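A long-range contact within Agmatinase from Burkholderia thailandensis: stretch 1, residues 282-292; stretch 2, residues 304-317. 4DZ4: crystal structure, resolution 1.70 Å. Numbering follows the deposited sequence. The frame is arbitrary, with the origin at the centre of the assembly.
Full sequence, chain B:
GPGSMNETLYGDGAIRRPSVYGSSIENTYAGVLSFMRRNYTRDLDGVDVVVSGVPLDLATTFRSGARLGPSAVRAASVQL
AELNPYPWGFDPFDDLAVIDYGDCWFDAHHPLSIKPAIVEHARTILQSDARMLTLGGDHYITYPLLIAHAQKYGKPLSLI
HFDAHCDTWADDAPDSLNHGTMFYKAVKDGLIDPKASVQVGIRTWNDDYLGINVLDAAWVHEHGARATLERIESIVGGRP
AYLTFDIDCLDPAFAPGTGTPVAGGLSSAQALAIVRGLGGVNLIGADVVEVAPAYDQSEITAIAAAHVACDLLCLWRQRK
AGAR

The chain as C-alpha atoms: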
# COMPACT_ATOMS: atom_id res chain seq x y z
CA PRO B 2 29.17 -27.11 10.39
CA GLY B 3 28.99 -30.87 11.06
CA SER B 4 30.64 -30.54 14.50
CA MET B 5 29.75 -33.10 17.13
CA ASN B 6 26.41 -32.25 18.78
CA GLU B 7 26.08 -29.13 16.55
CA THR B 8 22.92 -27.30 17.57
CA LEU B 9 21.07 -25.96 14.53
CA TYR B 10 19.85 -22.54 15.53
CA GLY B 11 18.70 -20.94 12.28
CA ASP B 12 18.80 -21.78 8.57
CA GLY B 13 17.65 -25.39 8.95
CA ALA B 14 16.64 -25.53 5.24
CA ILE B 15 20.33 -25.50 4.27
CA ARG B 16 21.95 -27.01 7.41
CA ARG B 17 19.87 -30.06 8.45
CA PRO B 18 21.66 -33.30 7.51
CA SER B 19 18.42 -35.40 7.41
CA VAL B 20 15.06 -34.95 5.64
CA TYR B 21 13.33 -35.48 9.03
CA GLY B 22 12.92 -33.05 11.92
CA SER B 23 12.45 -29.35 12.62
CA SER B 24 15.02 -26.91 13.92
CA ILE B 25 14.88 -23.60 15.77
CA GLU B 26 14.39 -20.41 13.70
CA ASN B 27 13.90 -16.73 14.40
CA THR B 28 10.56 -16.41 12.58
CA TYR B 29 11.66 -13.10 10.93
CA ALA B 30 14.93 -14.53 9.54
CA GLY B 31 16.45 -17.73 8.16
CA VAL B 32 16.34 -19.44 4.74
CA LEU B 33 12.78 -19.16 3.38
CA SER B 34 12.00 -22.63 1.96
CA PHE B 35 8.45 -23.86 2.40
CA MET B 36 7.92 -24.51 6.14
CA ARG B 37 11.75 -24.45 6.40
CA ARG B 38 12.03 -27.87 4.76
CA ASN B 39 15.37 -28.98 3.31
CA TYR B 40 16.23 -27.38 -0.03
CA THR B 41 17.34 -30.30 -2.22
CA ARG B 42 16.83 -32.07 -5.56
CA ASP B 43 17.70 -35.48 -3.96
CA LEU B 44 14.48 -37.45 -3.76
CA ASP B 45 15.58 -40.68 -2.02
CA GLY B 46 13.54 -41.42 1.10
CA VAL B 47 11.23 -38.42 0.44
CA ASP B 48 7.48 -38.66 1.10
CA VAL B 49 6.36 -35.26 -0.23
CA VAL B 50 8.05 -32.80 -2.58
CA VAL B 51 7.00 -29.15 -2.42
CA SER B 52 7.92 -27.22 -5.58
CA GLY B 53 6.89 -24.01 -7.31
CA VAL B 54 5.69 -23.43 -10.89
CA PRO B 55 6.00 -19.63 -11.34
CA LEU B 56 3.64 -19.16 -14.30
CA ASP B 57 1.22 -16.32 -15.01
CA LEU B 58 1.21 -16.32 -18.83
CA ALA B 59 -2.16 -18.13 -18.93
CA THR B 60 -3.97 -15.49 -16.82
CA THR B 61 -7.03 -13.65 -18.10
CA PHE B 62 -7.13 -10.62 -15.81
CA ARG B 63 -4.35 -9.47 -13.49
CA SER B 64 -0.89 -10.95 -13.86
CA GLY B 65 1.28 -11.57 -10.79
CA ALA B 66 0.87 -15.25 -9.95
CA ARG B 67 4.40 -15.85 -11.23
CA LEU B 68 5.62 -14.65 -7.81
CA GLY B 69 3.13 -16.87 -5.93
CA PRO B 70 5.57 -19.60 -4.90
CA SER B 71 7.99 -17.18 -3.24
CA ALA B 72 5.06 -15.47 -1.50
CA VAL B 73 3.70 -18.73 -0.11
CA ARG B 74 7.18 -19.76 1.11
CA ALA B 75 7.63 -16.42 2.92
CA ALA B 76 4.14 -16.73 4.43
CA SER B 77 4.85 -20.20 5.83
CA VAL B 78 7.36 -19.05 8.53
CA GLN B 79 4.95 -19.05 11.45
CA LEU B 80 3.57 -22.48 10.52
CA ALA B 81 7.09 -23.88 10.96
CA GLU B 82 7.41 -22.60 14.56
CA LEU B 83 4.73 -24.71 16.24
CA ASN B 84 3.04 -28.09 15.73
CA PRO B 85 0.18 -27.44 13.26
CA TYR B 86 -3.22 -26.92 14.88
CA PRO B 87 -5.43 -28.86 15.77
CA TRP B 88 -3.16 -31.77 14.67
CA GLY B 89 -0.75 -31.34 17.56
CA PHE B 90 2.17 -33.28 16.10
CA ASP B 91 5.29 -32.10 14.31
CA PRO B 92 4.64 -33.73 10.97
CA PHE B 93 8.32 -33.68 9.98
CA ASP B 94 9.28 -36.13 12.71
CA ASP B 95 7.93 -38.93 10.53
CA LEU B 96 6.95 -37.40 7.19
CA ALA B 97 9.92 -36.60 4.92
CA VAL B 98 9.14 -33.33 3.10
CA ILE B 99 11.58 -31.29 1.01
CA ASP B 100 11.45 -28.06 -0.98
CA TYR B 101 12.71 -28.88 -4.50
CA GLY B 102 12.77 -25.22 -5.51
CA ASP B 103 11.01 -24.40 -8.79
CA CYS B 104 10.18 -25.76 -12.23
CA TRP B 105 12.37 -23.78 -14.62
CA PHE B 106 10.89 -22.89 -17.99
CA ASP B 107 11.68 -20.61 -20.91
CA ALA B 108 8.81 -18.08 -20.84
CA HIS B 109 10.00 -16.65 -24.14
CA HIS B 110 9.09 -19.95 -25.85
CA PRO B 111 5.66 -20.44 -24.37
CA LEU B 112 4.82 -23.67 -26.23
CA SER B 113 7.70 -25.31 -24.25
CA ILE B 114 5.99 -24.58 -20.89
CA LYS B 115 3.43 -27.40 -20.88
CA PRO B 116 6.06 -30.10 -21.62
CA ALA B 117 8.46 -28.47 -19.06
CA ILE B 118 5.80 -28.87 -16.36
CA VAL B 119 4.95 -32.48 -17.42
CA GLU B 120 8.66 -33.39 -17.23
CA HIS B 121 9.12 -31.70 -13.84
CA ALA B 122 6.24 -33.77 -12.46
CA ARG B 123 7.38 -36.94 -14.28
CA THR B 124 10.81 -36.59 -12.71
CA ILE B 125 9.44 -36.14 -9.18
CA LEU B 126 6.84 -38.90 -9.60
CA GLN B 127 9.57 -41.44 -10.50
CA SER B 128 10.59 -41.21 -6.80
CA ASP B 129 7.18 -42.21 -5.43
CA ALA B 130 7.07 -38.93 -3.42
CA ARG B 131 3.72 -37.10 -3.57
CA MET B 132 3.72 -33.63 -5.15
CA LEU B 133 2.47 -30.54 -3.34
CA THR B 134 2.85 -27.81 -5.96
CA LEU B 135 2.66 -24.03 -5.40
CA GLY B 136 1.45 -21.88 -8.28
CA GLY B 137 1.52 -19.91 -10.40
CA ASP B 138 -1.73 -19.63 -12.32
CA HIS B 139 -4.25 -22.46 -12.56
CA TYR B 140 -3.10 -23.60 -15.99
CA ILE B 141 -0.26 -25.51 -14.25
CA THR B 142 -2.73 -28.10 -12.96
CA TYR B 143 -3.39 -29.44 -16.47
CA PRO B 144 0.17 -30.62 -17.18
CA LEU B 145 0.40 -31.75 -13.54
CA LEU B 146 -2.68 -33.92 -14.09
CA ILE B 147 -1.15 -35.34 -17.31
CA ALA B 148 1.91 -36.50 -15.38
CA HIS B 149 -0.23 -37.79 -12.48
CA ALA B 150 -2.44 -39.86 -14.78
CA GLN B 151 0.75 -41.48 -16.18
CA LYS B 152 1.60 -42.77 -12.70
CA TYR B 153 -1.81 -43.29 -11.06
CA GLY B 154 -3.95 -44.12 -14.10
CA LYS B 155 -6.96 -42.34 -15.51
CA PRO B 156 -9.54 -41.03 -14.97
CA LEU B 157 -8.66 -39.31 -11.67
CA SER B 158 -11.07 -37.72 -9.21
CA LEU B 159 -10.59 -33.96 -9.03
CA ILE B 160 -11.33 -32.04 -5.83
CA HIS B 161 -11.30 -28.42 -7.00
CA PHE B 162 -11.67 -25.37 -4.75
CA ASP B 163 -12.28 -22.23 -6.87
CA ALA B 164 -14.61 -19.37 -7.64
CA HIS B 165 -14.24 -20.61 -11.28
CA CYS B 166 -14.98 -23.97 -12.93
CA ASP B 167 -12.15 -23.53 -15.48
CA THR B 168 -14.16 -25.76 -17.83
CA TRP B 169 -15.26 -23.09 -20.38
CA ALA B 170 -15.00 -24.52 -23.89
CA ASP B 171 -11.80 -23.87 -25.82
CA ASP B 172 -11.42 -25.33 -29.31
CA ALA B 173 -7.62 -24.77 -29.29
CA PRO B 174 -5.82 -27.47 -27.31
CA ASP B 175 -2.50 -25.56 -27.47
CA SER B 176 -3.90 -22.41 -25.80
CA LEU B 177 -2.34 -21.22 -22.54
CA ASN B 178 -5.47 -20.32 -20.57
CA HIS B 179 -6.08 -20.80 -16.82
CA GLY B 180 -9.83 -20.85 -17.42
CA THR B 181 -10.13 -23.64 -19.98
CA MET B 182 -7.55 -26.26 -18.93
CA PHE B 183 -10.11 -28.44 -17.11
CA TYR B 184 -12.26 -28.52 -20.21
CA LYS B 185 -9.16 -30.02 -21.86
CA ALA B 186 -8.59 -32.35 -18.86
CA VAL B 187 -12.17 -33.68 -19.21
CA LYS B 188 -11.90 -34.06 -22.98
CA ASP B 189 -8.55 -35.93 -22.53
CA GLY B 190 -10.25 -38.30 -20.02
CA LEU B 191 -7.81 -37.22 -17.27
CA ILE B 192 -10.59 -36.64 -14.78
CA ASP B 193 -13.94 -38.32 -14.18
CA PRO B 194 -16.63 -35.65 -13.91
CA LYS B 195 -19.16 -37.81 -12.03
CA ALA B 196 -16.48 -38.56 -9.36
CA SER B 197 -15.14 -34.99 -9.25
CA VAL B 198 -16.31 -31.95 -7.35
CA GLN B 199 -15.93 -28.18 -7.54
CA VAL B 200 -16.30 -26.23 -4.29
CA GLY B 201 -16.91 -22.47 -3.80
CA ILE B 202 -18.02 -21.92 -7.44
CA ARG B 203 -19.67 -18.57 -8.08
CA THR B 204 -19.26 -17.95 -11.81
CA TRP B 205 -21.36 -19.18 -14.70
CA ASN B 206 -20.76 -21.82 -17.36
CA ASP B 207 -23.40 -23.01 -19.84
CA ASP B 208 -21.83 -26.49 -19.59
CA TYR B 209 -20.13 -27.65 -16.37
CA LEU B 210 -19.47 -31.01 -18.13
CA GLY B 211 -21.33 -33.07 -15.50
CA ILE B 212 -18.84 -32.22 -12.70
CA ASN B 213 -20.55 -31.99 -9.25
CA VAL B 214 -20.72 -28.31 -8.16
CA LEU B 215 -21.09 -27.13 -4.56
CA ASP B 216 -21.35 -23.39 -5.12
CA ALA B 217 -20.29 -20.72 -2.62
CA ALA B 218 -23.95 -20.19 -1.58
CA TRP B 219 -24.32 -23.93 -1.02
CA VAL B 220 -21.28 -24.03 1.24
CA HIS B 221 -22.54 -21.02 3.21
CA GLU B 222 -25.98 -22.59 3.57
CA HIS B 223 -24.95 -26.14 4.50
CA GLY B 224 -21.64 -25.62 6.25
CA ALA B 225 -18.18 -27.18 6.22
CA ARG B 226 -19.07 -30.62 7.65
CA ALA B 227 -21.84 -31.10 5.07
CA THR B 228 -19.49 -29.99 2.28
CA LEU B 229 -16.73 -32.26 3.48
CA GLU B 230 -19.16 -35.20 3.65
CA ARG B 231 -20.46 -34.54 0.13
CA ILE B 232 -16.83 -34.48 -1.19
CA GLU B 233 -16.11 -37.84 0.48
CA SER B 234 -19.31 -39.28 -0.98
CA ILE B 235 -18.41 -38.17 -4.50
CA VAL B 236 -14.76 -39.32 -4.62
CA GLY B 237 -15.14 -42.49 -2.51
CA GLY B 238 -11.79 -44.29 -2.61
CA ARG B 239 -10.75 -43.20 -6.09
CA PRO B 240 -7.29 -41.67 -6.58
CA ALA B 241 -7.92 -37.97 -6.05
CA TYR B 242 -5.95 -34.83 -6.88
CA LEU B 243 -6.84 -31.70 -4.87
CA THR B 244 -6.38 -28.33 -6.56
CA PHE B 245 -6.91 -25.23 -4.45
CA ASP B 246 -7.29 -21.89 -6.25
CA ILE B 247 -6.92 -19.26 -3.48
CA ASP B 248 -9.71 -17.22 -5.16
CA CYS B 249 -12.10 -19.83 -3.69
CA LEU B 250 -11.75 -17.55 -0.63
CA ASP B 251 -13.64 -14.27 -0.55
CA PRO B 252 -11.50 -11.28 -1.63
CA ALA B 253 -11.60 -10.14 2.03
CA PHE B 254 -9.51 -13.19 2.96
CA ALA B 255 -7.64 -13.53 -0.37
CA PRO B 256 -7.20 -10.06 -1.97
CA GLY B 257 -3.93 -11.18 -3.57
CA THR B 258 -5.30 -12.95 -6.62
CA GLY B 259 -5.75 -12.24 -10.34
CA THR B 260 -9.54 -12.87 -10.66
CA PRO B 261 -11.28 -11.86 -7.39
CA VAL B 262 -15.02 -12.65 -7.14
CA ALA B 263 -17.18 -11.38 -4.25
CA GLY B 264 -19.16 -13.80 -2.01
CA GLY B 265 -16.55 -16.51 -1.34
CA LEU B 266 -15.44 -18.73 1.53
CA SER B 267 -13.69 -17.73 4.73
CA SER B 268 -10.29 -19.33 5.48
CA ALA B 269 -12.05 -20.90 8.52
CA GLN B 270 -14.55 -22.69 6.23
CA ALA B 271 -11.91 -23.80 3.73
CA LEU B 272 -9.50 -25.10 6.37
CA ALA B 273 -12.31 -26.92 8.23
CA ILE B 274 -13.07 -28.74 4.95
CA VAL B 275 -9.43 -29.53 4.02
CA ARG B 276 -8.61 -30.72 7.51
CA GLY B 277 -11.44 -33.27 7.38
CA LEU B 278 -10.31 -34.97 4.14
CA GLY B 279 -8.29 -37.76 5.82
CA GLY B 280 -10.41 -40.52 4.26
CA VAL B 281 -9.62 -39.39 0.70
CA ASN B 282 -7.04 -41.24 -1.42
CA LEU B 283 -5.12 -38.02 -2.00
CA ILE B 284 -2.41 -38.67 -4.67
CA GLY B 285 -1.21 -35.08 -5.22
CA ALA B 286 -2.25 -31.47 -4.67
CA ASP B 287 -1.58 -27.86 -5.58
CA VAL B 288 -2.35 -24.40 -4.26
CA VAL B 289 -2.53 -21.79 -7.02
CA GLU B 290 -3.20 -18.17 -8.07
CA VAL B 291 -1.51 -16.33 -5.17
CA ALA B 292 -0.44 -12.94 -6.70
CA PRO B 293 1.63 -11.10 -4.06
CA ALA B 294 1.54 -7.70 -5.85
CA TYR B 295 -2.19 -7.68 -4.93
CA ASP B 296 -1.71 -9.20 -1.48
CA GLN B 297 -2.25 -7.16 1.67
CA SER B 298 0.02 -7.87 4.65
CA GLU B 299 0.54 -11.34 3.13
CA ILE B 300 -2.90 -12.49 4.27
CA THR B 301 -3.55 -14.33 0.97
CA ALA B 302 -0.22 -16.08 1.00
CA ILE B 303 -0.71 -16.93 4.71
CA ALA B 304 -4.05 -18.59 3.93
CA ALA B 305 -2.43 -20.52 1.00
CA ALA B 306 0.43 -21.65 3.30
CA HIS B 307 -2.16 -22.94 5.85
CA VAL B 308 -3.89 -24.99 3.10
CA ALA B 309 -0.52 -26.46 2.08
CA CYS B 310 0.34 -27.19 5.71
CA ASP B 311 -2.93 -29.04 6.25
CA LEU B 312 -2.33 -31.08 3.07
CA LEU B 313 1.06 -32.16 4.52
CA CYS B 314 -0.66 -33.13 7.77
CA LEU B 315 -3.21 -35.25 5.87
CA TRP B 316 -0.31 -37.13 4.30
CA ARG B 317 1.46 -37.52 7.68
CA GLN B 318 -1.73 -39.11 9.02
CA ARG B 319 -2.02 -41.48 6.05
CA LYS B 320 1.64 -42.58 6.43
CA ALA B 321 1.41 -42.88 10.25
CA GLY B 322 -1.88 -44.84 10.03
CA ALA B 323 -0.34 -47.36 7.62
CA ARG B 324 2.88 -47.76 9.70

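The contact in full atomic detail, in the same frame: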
# COMPACT_ATOMS: atom_id res chain seq x y z
N ASN B 282 -8.26 -40.71 -0.82
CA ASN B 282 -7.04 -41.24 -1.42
C ASN B 282 -6.31 -40.13 -2.20
O ASN B 282 -6.34 -40.06 -3.42
CB ASN B 282 -7.39 -42.42 -2.32
CG ASN B 282 -6.17 -43.08 -2.93
OD1 ASN B 282 -5.04 -42.82 -2.52
ND2 ASN B 282 -6.40 -43.91 -3.93
N LEU B 283 -5.68 -39.24 -1.45
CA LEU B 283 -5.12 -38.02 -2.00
C LEU B 283 -3.74 -38.34 -2.61
O LEU B 283 -2.81 -38.68 -1.88
CB LEU B 283 -4.99 -37.01 -0.88
CG LEU B 283 -4.34 -35.69 -1.26
CD1 LEU B 283 -5.22 -34.91 -2.23
CD2 LEU B 283 -4.04 -34.87 0.00
N ILE B 284 -3.64 -38.26 -3.93
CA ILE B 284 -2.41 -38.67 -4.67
C ILE B 284 -1.45 -37.51 -4.94
O ILE B 284 -0.28 -37.73 -5.22
CB ILE B 284 -2.76 -39.28 -6.05
CG1 ILE B 284 -3.30 -38.18 -7.01
CG2 ILE B 284 -3.76 -40.40 -5.88
CD1 ILE B 284 -3.46 -38.56 -8.46
N GLY B 285 -1.96 -36.29 -4.85
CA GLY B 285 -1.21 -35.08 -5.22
C GLY B 285 -2.08 -33.87 -4.99
O GLY B 285 -3.31 -33.98 -4.91
N ALA B 286 -1.47 -32.70 -4.91
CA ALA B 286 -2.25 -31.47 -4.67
C ALA B 286 -1.50 -30.24 -5.14
O ALA B 286 -0.28 -30.28 -5.29
CB ALA B 286 -2.59 -31.32 -3.19
N ASP B 287 -2.23 -29.14 -5.31
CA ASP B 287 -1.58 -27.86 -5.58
C ASP B 287 -2.40 -26.72 -4.98
O ASP B 287 -3.57 -26.90 -4.64
CB ASP B 287 -1.27 -27.71 -7.10
CG ASP B 287 -2.51 -27.68 -7.97
OD1 ASP B 287 -3.51 -27.00 -7.62
OD2 ASP B 287 -2.49 -28.31 -9.05
N VAL B 288 -1.72 -25.59 -4.80
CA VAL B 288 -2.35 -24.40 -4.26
C VAL B 288 -1.89 -23.27 -5.19
O VAL B 288 -0.70 -23.00 -5.28
CB VAL B 288 -1.88 -24.13 -2.82
CG1 VAL B 288 -2.58 -22.89 -2.26
CG2 VAL B 288 -2.12 -25.38 -1.94
N VAL B 289 -2.86 -22.66 -5.88
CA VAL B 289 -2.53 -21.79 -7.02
C VAL B 289 -3.15 -20.40 -6.90
O VAL B 289 -4.02 -20.16 -6.05
CB VAL B 289 -3.02 -22.40 -8.35
CG1 VAL B 289 -2.28 -23.74 -8.59
CG2 VAL B 289 -4.54 -22.61 -8.36
N GLU B 290 -2.64 -19.51 -7.76
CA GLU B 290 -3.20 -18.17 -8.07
C GLU B 290 -2.89 -17.13 -6.99
O GLU B 290 -3.47 -16.04 -7.01
CB GLU B 290 -4.70 -18.23 -8.40
CG GLU B 290 -5.05 -19.02 -9.69
CD GLU B 290 -4.82 -18.24 -11.00
OE1 GLU B 290 -4.41 -17.07 -11.00
OE2 GLU B 290 -5.05 -18.82 -12.06
N VAL B 291 -1.97 -17.41 -6.08
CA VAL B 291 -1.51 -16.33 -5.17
C VAL B 291 -0.70 -15.30 -6.01
O VAL B 291 0.24 -15.68 -6.72
CB VAL B 291 -0.67 -16.89 -4.01
CG1 VAL B 291 -0.09 -15.73 -3.20
CG2 VAL B 291 -1.54 -17.81 -3.10
N ALA B 292 -1.09 -14.02 -5.93
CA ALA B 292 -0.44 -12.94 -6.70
C ALA B 292 -0.00 -11.87 -5.69
O ALA B 292 -0.82 -11.04 -5.28
CB ALA B 292 -1.41 -12.39 -7.75
N ALA B 304 -2.98 -17.61 4.07
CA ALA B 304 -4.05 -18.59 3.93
C ALA B 304 -3.61 -19.77 3.04
O ALA B 304 -3.89 -20.93 3.36
CB ALA B 304 -5.33 -17.94 3.42
N ALA B 305 -2.94 -19.48 1.92
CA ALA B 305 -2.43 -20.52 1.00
C ALA B 305 -1.45 -21.45 1.71
O ALA B 305 -1.51 -22.68 1.53
CB ALA B 305 -1.73 -19.86 -0.19
N ALA B 306 -0.55 -20.86 2.51
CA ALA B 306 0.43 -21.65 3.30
C ALA B 306 -0.28 -22.58 4.30
O ALA B 306 0.14 -23.73 4.46
CB ALA B 306 1.45 -20.75 3.99
N HIS B 307 -1.37 -22.09 4.91
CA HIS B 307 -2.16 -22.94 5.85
C HIS B 307 -2.74 -24.12 5.10
O HIS B 307 -2.73 -25.24 5.62
CB HIS B 307 -3.30 -22.13 6.49
CG HIS B 307 -2.90 -21.39 7.75
ND1 HIS B 307 -3.16 -21.89 9.01
CD2 HIS B 307 -2.26 -20.17 7.93
CE1 HIS B 307 -2.72 -21.00 9.93
NE2 HIS B 307 -2.18 -19.93 9.27
N VAL B 308 -3.32 -23.89 3.92
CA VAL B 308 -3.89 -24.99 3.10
C VAL B 308 -2.81 -26.04 2.83
O VAL B 308 -3.03 -27.23 3.05
CB VAL B 308 -4.56 -24.48 1.81
CG1 VAL B 308 -4.99 -25.65 0.89
CG2 VAL B 308 -5.76 -23.60 2.18
N ALA B 309 -1.64 -25.57 2.42
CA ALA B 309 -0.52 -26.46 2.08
C ALA B 309 -0.09 -27.23 3.32
O ALA B 309 0.20 -28.43 3.25
CB ALA B 309 0.64 -25.65 1.50
N CYS B 310 -0.09 -26.56 4.47
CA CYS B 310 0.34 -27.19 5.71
C CYS B 310 -0.65 -28.31 6.08
O CYS B 310 -0.24 -29.44 6.40
CB CYS B 310 0.44 -26.15 6.84
SG CYS B 310 0.74 -26.87 8.49
N ASP B 311 -1.93 -28.01 5.97
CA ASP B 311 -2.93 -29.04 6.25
C ASP B 311 -2.88 -30.23 5.30
O ASP B 311 -3.10 -31.36 5.73
CB ASP B 311 -4.32 -28.41 6.35
CG ASP B 311 -4.49 -27.61 7.65
OD1 ASP B 311 -3.90 -28.00 8.67
OD2 ASP B 311 -5.23 -26.60 7.65
N LEU B 312 -2.56 -29.98 4.02
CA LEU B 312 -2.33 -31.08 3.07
C LEU B 312 -1.16 -31.97 3.52
O LEU B 312 -1.27 -33.21 3.50
CB LEU B 312 -2.10 -30.54 1.63
CG LEU B 312 -3.37 -29.89 1.04
CD1 LEU B 312 -3.02 -29.05 -0.17
CD2 LEU B 312 -4.39 -30.97 0.67
N LEU B 313 -0.05 -31.36 3.95
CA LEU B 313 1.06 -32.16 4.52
C LEU B 313 0.59 -33.01 5.71
O LEU B 313 0.98 -34.15 5.84
CB LEU B 313 2.25 -31.30 4.97
CG LEU B 313 2.89 -30.56 3.78
CD1 LEU B 313 4.03 -29.66 4.26
CD2 LEU B 313 3.43 -31.56 2.79
N CYS B 314 -0.23 -32.43 6.57
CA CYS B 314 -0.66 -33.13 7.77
C CYS B 314 -1.55 -34.31 7.41
O CYS B 314 -1.46 -35.36 8.05
CB CYS B 314 -1.34 -32.15 8.74
SG CYS B 314 -0.18 -31.01 9.52
N LEU B 315 -2.38 -34.15 6.37
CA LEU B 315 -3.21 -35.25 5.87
C LEU B 315 -2.32 -36.40 5.43
O LEU B 315 -2.57 -37.56 5.79
CB LEU B 315 -4.12 -34.82 4.73
CG LEU B 315 -5.28 -33.90 5.13
CD1 LEU B 315 -5.95 -33.36 3.87
CD2 LEU B 315 -6.29 -34.66 5.97
N TRP B 316 -1.26 -36.08 4.68
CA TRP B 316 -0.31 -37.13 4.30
C TRP B 316 0.43 -37.77 5.47
O TRP B 316 0.67 -38.98 5.44
CB TRP B 316 0.66 -36.63 3.23
CG TRP B 316 0.06 -36.58 1.84
CD1 TRP B 316 -0.67 -37.57 1.17
CD2 TRP B 316 0.15 -35.46 0.88
NE1 TRP B 316 -1.03 -37.15 -0.10
CE2 TRP B 316 -0.57 -35.90 -0.34
CE3 TRP B 316 0.73 -34.20 0.91
CZ2 TRP B 316 -0.69 -35.07 -1.46
CZ3 TRP B 316 0.59 -33.37 -0.23
CH2 TRP B 316 -0.07 -33.83 -1.40
N ARG B 317 0.79 -36.97 6.48
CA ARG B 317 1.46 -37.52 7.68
C ARG B 317 0.52 -38.54 8.31
O ARG B 317 0.96 -39.63 8.68
CB ARG B 317 1.81 -36.41 8.70
CG ARG B 317 2.67 -36.87 9.88
CD ARG B 317 1.79 -37.41 11.01
NE ARG B 317 2.56 -38.03 12.07
CZ ARG B 317 2.05 -38.52 13.20
NH1 ARG B 317 0.74 -38.45 13.42
NH2 ARG B 317 2.83 -39.09 14.09

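The packing of a helix against a strand that runs the other way is among the commonest long-range contacts in alpha/beta proteins, and the agmatinase of Burkholderia thailandensis offers a compact example. Strand 282-289 and helix 304-317 lie almost exactly antiparallel, with 172° between their N-to-C directions and a closest approach of 8.9 Å between their axes. As the helix advances, its partners on the strand therefore come in reverse order, from Val-291, in the loop that follows the strand, back to Leu-283. The helix keeps its own backbone polar groups occupied through a regular series of i to i+4 hydrogen bonds, from Val-308 N to Ala-304 O through Arg-317 N to Leu-313 O, so its meeting with the strand is left largely to side chains.

Within this stretch, the first residue to touch is Ala-305, where the two backbones also come close: its CA lies 6.5 Å from the CA of Val-288. The methyl group of Ala-305 meets two valines, its CB standing 3.8 Å from Val-288 CG1 and 3.6 Å from Val-291 CG2. The small side chain fits the short spacing, and both contacts are purely apolar.

One turn on, Val-308 and Ala-309 adjoin the other methyl of Val-288. Val-308 CG1 is 4.0 Å from Val-288 CG2, and Ala-309 CB, on a bond that points sideways, makes a looser approach of 4.4 Å to the same CG2 atom. Val-288, in the t rotamer, thus spreads its two methyls along the helix, CG1 against Ala-305 and CG2 against the following turn.

Leu-312 continues the row and links three strand residues. Its CD1 lies 4.2 Å from Val-288 CG2 and 3.8 Å from Ala-286 CB, while its CD2 lies 4.0 Å from Leu-283 CD2. Within the strand, Ala-286 and Val-288 direct their CA-to-CB bonds toward the helix, whereas those of the intervening Asp-287 and of Val-289 point away, the alternation expected of an extended chain. Asp-287 can thus keep its carboxylate out of this apolar layer, and both its oxygens are hydrogen-bonded elsewhere in the structure.

Trp-316 closes the contact and adds its one polar link. Its CA-to-CB bond points sideways, but the indole reaches back to the strand, and NE1 donates a hydrogen bond to Leu-283 O at 2.9 Å, with a nearly straight N-H...O angle of 173°. The bond satisfies the indole nitrogen in a buried setting. The same ring serves apolar packing: Trp-316 CE2 is 3.6 Å from Leu-283 CD2, and Trp-316 CH2 is 4.0 Å from Ala-286 CB. Gly-285 CA approaches the ring edge, 3.8 Å from Trp-316 CZ2, and Gly-285 has no side chain to point.

The general principle is economical. The contact buries 444 Å², both sides summed; apolar side chains supply most of its contacts, and a single directional hydrogen bond joins the end of the row to the strand backbone.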